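Purine nucleoside phosphorylase (Thermus thermophilus, PDB 6TK9) probably catalyses the reversible phosphorolysis of purine nucleosides such as inosine and guanosine, releasing the free base and ribose 1-phosphate. Local coordinates at residues F19-L31 with F101-A113. Residues are numbered along the deposited sequence; the frame is centred on the assembly and turned at random.
Sequences FVPEVGLVLGSGL and FLGARTFLLTSAA. With PO4 (phosphate ion), chain G.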
loop_
_atom_site.group_PDB
_atom_site.type_symbol
_atom_site.label_atom_id
_atom_site.label_comp_id
_atom_site.label_asym_id
_atom_site.label_seq_id
_atom_site.Cartn_x
_atom_site.Cartn_y
_atom_site.Cartn_z
ATOM N N PHE A 19 -27.169 -10.228 -43.334
ATOM C CA PHE A 19 -27.528 -9.306 -42.220
ATOM C C PHE A 19 -26.253 -8.708 -41.614
ATOM O O PHE A 19 -25.393 -9.460 -41.142
ATOM C CB PHE A 19 -28.357 -10.006 -41.139
ATOM C CG PHE A 19 -29.049 -9.088 -40.151
ATOM C CD1 PHE A 19 -30.225 -8.427 -40.489
ATOM C CD2 PHE A 19 -28.552 -8.915 -38.867
ATOM C CE1 PHE A 19 -30.872 -7.606 -39.575
ATOM C CE2 PHE A 19 -29.204 -8.100 -37.955
ATOM C CZ PHE A 19 -30.360 -7.448 -38.310
ATOM N N VAL A 20 -26.165 -7.379 -41.643
ATOM C CA VAL A 20 -25.049 -6.562 -41.095
ATOM C C VAL A 20 -25.467 -6.046 -39.716
ATOM O O VAL A 20 -26.400 -5.257 -39.598
ATOM C CB VAL A 20 -24.688 -5.405 -42.053
ATOM C CG1 VAL A 20 -23.427 -4.673 -41.615
ATOM C CG2 VAL A 20 -24.541 -5.870 -43.495
ATOM N N PRO A 21 -24.781 -6.464 -38.630
ATOM C CA PRO A 21 -25.046 -5.933 -37.300
ATOM C C PRO A 21 -24.297 -4.618 -37.058
ATOM O O PRO A 21 -23.248 -4.442 -37.616
ATOM C CB PRO A 21 -24.449 -7.024 -36.412
ATOM C CG PRO A 21 -23.210 -7.433 -37.181
ATOM C CD PRO A 21 -23.671 -7.431 -38.622
ATOM N N GLU A 22 -24.851 -3.757 -36.209
ATOM C CA GLU A 22 -24.230 -2.480 -35.770
ATOM C C GLU A 22 -23.606 -2.652 -34.385
ATOM O O GLU A 22 -22.678 -1.913 -34.075
ATOM C CB GLU A 22 -25.282 -1.373 -35.746
ATOM C CG GLU A 22 -25.590 -0.865 -37.140
ATOM C CD GLU A 22 -26.837 -0.019 -37.304
ATOM O OE1 GLU A 22 -27.525 0.264 -36.290
ATOM O OE2 GLU A 22 -27.120 0.343 -38.461
ATOM N N VAL A 23 -24.104 -3.594 -33.587
ATOM C CA VAL A 23 -23.755 -3.704 -32.151
ATOM C C VAL A 23 -23.480 -5.171 -31.837
ATOM O O VAL A 23 -24.327 -6.025 -32.118
ATOM C CB VAL A 23 -24.849 -3.112 -31.245
ATOM C CG1 VAL A 23 -24.517 -3.290 -29.770
ATOM C CG2 VAL A 23 -25.095 -1.641 -31.543
ATOM N N GLY A 24 -22.292 -5.423 -31.297
ATOM C CA GLY A 24 -21.898 -6.713 -30.721
ATOM C C GLY A 24 -22.300 -6.726 -29.280
ATOM O O GLY A 24 -22.298 -5.677 -28.675
ATOM N N LEU A 25 -22.645 -7.887 -28.765
ATOM C CA LEU A 25 -23.080 -8.060 -27.369
ATOM C C LEU A 25 -22.665 -9.473 -26.962
ATOM O O LEU A 25 -23.114 -10.392 -27.632
ATOM C CB LEU A 25 -24.594 -7.836 -27.349
ATOM C CG LEU A 25 -25.308 -8.260 -26.072
ATOM C CD1 LEU A 25 -24.897 -7.385 -24.897
ATOM C CD2 LEU A 25 -26.808 -8.204 -26.266
ATOM N N VAL A 26 -21.768 -9.616 -25.981
ATOM C CA VAL A 26 -21.248 -10.926 -25.485
ATOM C C VAL A 26 -21.918 -11.179 -24.139
ATOM O O VAL A 26 -21.773 -10.336 -23.239
ATOM C CB VAL A 26 -19.707 -10.956 -25.368
ATOM C CG1 VAL A 26 -19.204 -12.244 -24.734
ATOM C CG2 VAL A 26 -19.008 -10.761 -26.701
ATOM N N LEU A 27 -22.671 -12.269 -24.044
ATOM C CA LEU A 27 -23.430 -12.642 -22.832
ATOM C C LEU A 27 -22.597 -13.684 -22.082
ATOM O O LEU A 27 -22.220 -14.665 -22.695
ATOM C CB LEU A 27 -24.830 -13.157 -23.221
ATOM C CG LEU A 27 -25.716 -12.164 -23.991
ATOM C CD1 LEU A 27 -27.007 -12.812 -24.476
ATOM C CD2 LEU A 27 -26.029 -10.931 -23.174
ATOM N N GLY A 28 -22.322 -13.457 -20.799
ATOM C CA GLY A 28 -21.464 -14.337 -19.983
ATOM C C GLY A 28 -22.277 -15.309 -19.160
ATOM O O GLY A 28 -23.439 -15.587 -19.519
ATOM N N SER A 29 -21.689 -15.781 -18.067
ATOM C CA SER A 29 -22.207 -16.915 -17.268
ATOM C C SER A 29 -23.596 -16.566 -16.715
ATOM O O SER A 29 -23.703 -15.629 -15.903
ATOM C CB SER A 29 -21.211 -17.327 -16.208
ATOM O OG SER A 29 -19.948 -17.569 -16.816
ATOM N N GLY A 30 -24.616 -17.300 -17.182
ATOM C CA GLY A 30 -26.023 -17.182 -16.756
ATOM C C GLY A 30 -26.732 -15.991 -17.381
ATOM O O GLY A 30 -27.895 -15.772 -17.005
ATOM N N LEU A 31 -26.083 -15.289 -18.318
ATOM C CA LEU A 31 -26.616 -14.085 -19.007
ATOM C C LEU A 31 -27.099 -14.413 -20.423
ATOM O O LEU A 31 -27.633 -13.492 -21.077
ATOM C CB LEU A 31 -25.520 -13.018 -19.048
ATOM C CG LEU A 31 -24.918 -12.658 -17.690
ATOM C CD1 LEU A 31 -24.006 -11.444 -17.807
ATOM C CD2 LEU A 31 -26.012 -12.436 -16.653
ATOM N N PHE A 101 -15.516 -7.606 -37.967
ATOM C CA PHE A 101 -15.310 -7.639 -39.434
ATOM C C PHE A 101 -16.625 -7.964 -40.130
ATOM O O PHE A 101 -16.665 -7.767 -41.351
ATOM C CB PHE A 101 -14.202 -8.622 -39.804
ATOM C CG PHE A 101 -12.833 -8.013 -39.703
ATOM C CD1 PHE A 101 -12.433 -7.037 -40.608
ATOM C CD2 PHE A 101 -11.958 -8.395 -38.695
ATOM C CE1 PHE A 101 -11.177 -6.456 -40.513
ATOM C CE2 PHE A 101 -10.701 -7.816 -38.601
ATOM C CZ PHE A 101 -10.315 -6.847 -39.507
ATOM N N LEU A 102 -17.622 -8.444 -39.376
ATOM C CA LEU A 102 -19.049 -8.539 -39.793
ATOM C C LEU A 102 -19.685 -7.140 -39.792
ATOM O O LEU A 102 -20.678 -6.949 -40.540
ATOM C CB LEU A 102 -19.814 -9.460 -38.841
ATOM C CG LEU A 102 -19.597 -10.954 -39.040
ATOM C CD1 LEU A 102 -20.188 -11.745 -37.883
ATOM C CD2 LEU A 102 -20.188 -11.424 -40.360
ATOM N N GLY A 103 -19.165 -6.215 -38.970
ATOM C CA GLY A 103 -19.549 -4.786 -38.975
ATOM C C GLY A 103 -19.977 -4.256 -37.604
ATOM O O GLY A 103 -20.260 -3.073 -37.533
ATOM N N ALA A 104 -20.030 -5.083 -36.550
ATOM C CA ALA A 104 -20.170 -4.626 -35.146
ATOM C C ALA A 104 -18.950 -3.774 -34.750
ATOM O O ALA A 104 -17.921 -4.371 -34.408
ATOM C CB ALA A 104 -20.331 -5.815 -34.227
ATOM N N ARG A 105 -19.056 -2.439 -34.788
ATOM C CA ARG A 105 -17.952 -1.499 -34.431
ATOM C C ARG A 105 -18.119 -0.994 -32.984
ATOM O O ARG A 105 -17.200 -0.304 -32.481
ATOM C CB ARG A 105 -17.917 -0.328 -35.411
ATOM C CG ARG A 105 -18.002 -0.733 -36.877
ATOM C CD ARG A 105 -16.720 -1.325 -37.428
ATOM N NE ARG A 105 -15.660 -0.323 -37.426
ATOM C CZ ARG A 105 -15.451 0.588 -38.372
ATOM N NH1 ARG A 105 -16.229 0.638 -39.439
ATOM N NH2 ARG A 105 -14.457 1.449 -38.250
ATOM N N THR A 106 -19.252 -1.312 -32.340
ATOM C CA THR A 106 -19.544 -1.052 -30.904
ATOM C C THR A 106 -19.916 -2.380 -30.239
ATOM O O THR A 106 -20.781 -3.093 -30.801
ATOM C CB THR A 106 -20.647 -0.001 -30.721
ATOM O OG1 THR A 106 -20.179 1.221 -31.279
ATOM C CG2 THR A 106 -21.009 0.268 -29.277
ATOM N N PHE A 107 -19.285 -2.684 -29.094
ATOM C CA PHE A 107 -19.417 -3.979 -28.380
ATOM C C PHE A 107 -19.728 -3.743 -26.911
ATOM O O PHE A 107 -19.063 -2.908 -26.292
ATOM C CB PHE A 107 -18.134 -4.792 -28.497
ATOM C CG PHE A 107 -18.146 -5.829 -29.583
ATOM C CD1 PHE A 107 -17.775 -5.506 -30.874
ATOM C CD2 PHE A 107 -18.502 -7.133 -29.300
ATOM C CE1 PHE A 107 -17.777 -6.473 -31.864
ATOM C CE2 PHE A 107 -18.509 -8.100 -30.290
ATOM C CZ PHE A 107 -18.143 -7.766 -31.572
ATOM N N LEU A 108 -20.715 -4.481 -26.403
ATOM C CA LEU A 108 -21.102 -4.557 -24.975
ATOM C C LEU A 108 -20.586 -5.905 -24.465
ATOM O O LEU A 108 -21.120 -6.930 -24.886
ATOM C CB LEU A 108 -22.632 -4.464 -24.843
ATOM C CG LEU A 108 -23.257 -3.064 -24.820
ATOM C CD1 LEU A 108 -22.805 -2.188 -25.989
ATOM C CD2 LEU A 108 -24.773 -3.141 -24.798
ATOM N N LEU A 109 -19.558 -5.919 -23.629
ATOM C CA LEU A 109 -19.037 -7.184 -23.056
ATOM C C LEU A 109 -19.633 -7.366 -21.661
ATOM O O LEU A 109 -19.447 -6.475 -20.842
ATOM C CB LEU A 109 -17.511 -7.115 -23.017
ATOM C CG LEU A 109 -16.846 -6.739 -24.336
ATOM C CD1 LEU A 109 -15.373 -6.460 -24.113
ATOM C CD2 LEU A 109 -17.037 -7.830 -25.373
ATOM N N THR A 110 -20.335 -8.471 -21.424
ATOM C CA THR A 110 -21.030 -8.762 -20.149
ATOM C C THR A 110 -20.413 -10.022 -19.544
ATOM O O THR A 110 -20.000 -10.906 -20.320
ATOM C CB THR A 110 -22.553 -8.885 -20.334
ATOM O OG1 THR A 110 -22.900 -10.211 -20.750
ATOM C CG2 THR A 110 -23.101 -7.864 -21.313
ATOM N N SER A 111 -20.386 -10.092 -18.210
ATOM C CA SER A 111 -19.748 -11.178 -17.423
ATOM C C SER A 111 -20.463 -11.307 -16.077
ATOM O O SER A 111 -21.082 -10.321 -15.622
ATOM C CB SER A 111 -18.270 -10.903 -17.231
ATOM O OG SER A 111 -18.069 -9.568 -16.779
ATOM N N ALA A 112 -20.384 -12.477 -15.462
ATOM C CA ALA A 112 -20.557 -12.641 -13.999
ATOM C C ALA A 112 -19.207 -12.341 -13.332
ATOM O O ALA A 112 -18.176 -12.774 -13.889
ATOM C CB ALA A 112 -21.049 -14.034 -13.675
ATOM N N ALA A 113 -19.205 -11.609 -12.217
ATOM C CA ALA A 113 -17.985 -11.183 -11.504
ATOM C C ALA A 113 -18.248 -11.219 -10.015
ATOM O O ALA A 113 -19.405 -10.952 -9.645
ATOM C CB ALA A 113 -17.586 -9.791 -11.907
HETATM P P PO4 G . -18.044 -14.948 -17.483
HETATM O O1 PO4 G . -17.768 -15.606 -18.844
HETATM O O2 PO4 G . -17.944 -15.990 -16.372
HETATM O O3 PO4 G . -19.431 -14.339 -17.447
HETATM O O4 PO4 G . -17.027 -13.829 -17.281
#
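The Phe107 ring lies flat over Gly24, whose CA sits 3.8 Å from the ring centroid, a CH-pi contact on one face. Val26 CG2 approaches the edge of the ring near its plane. Gly24 and Val26 lie on strand 23-27, Phe107 on the neighbouring parallel strand 106-115, inside the central mixed sheet of the phosphorylase superfamily fold. With no side chain on Gly24, the ring settles directly against the backbone CA, offset toward the rim. The strands are joined by hydrogen bonds from Gly24 N to Thr106 O, from Leu108 N to Gly24 O and from Val26 N to Leu108 O.

On the Phe107 face of the sheet, Val26 CG2 meets Leu109 CD2 at 3.8 Å. On the other face, Leu25 CD1 rests on Leu108 CB at 3.7 Å, with helix 257-270 packed beyond.

Val26 O takes two bonds from Thr110, from N and from OG1. The hydroxyl bond is short, 2.7 Å, and lies in the carbonyl plane on a lone pair. Thr110 OG1 stands between its own backbone N and carbonyl carbon (chi1 84°), where it also accepts a long bond from Gly28 N.

Just past this, the ends of both segments bind one phosphate, also held by Arg80, His82 and Ser211. The ion, probably from the crystallisation liquor, is consistent with the expected co-substrate site. Phosphate O3 accepts from Ala112 N at 2.9 Å. Ser29 N gives it a second bond. Ser29 OG hydrogen-bonds phosphate O2 at 2.6 Å.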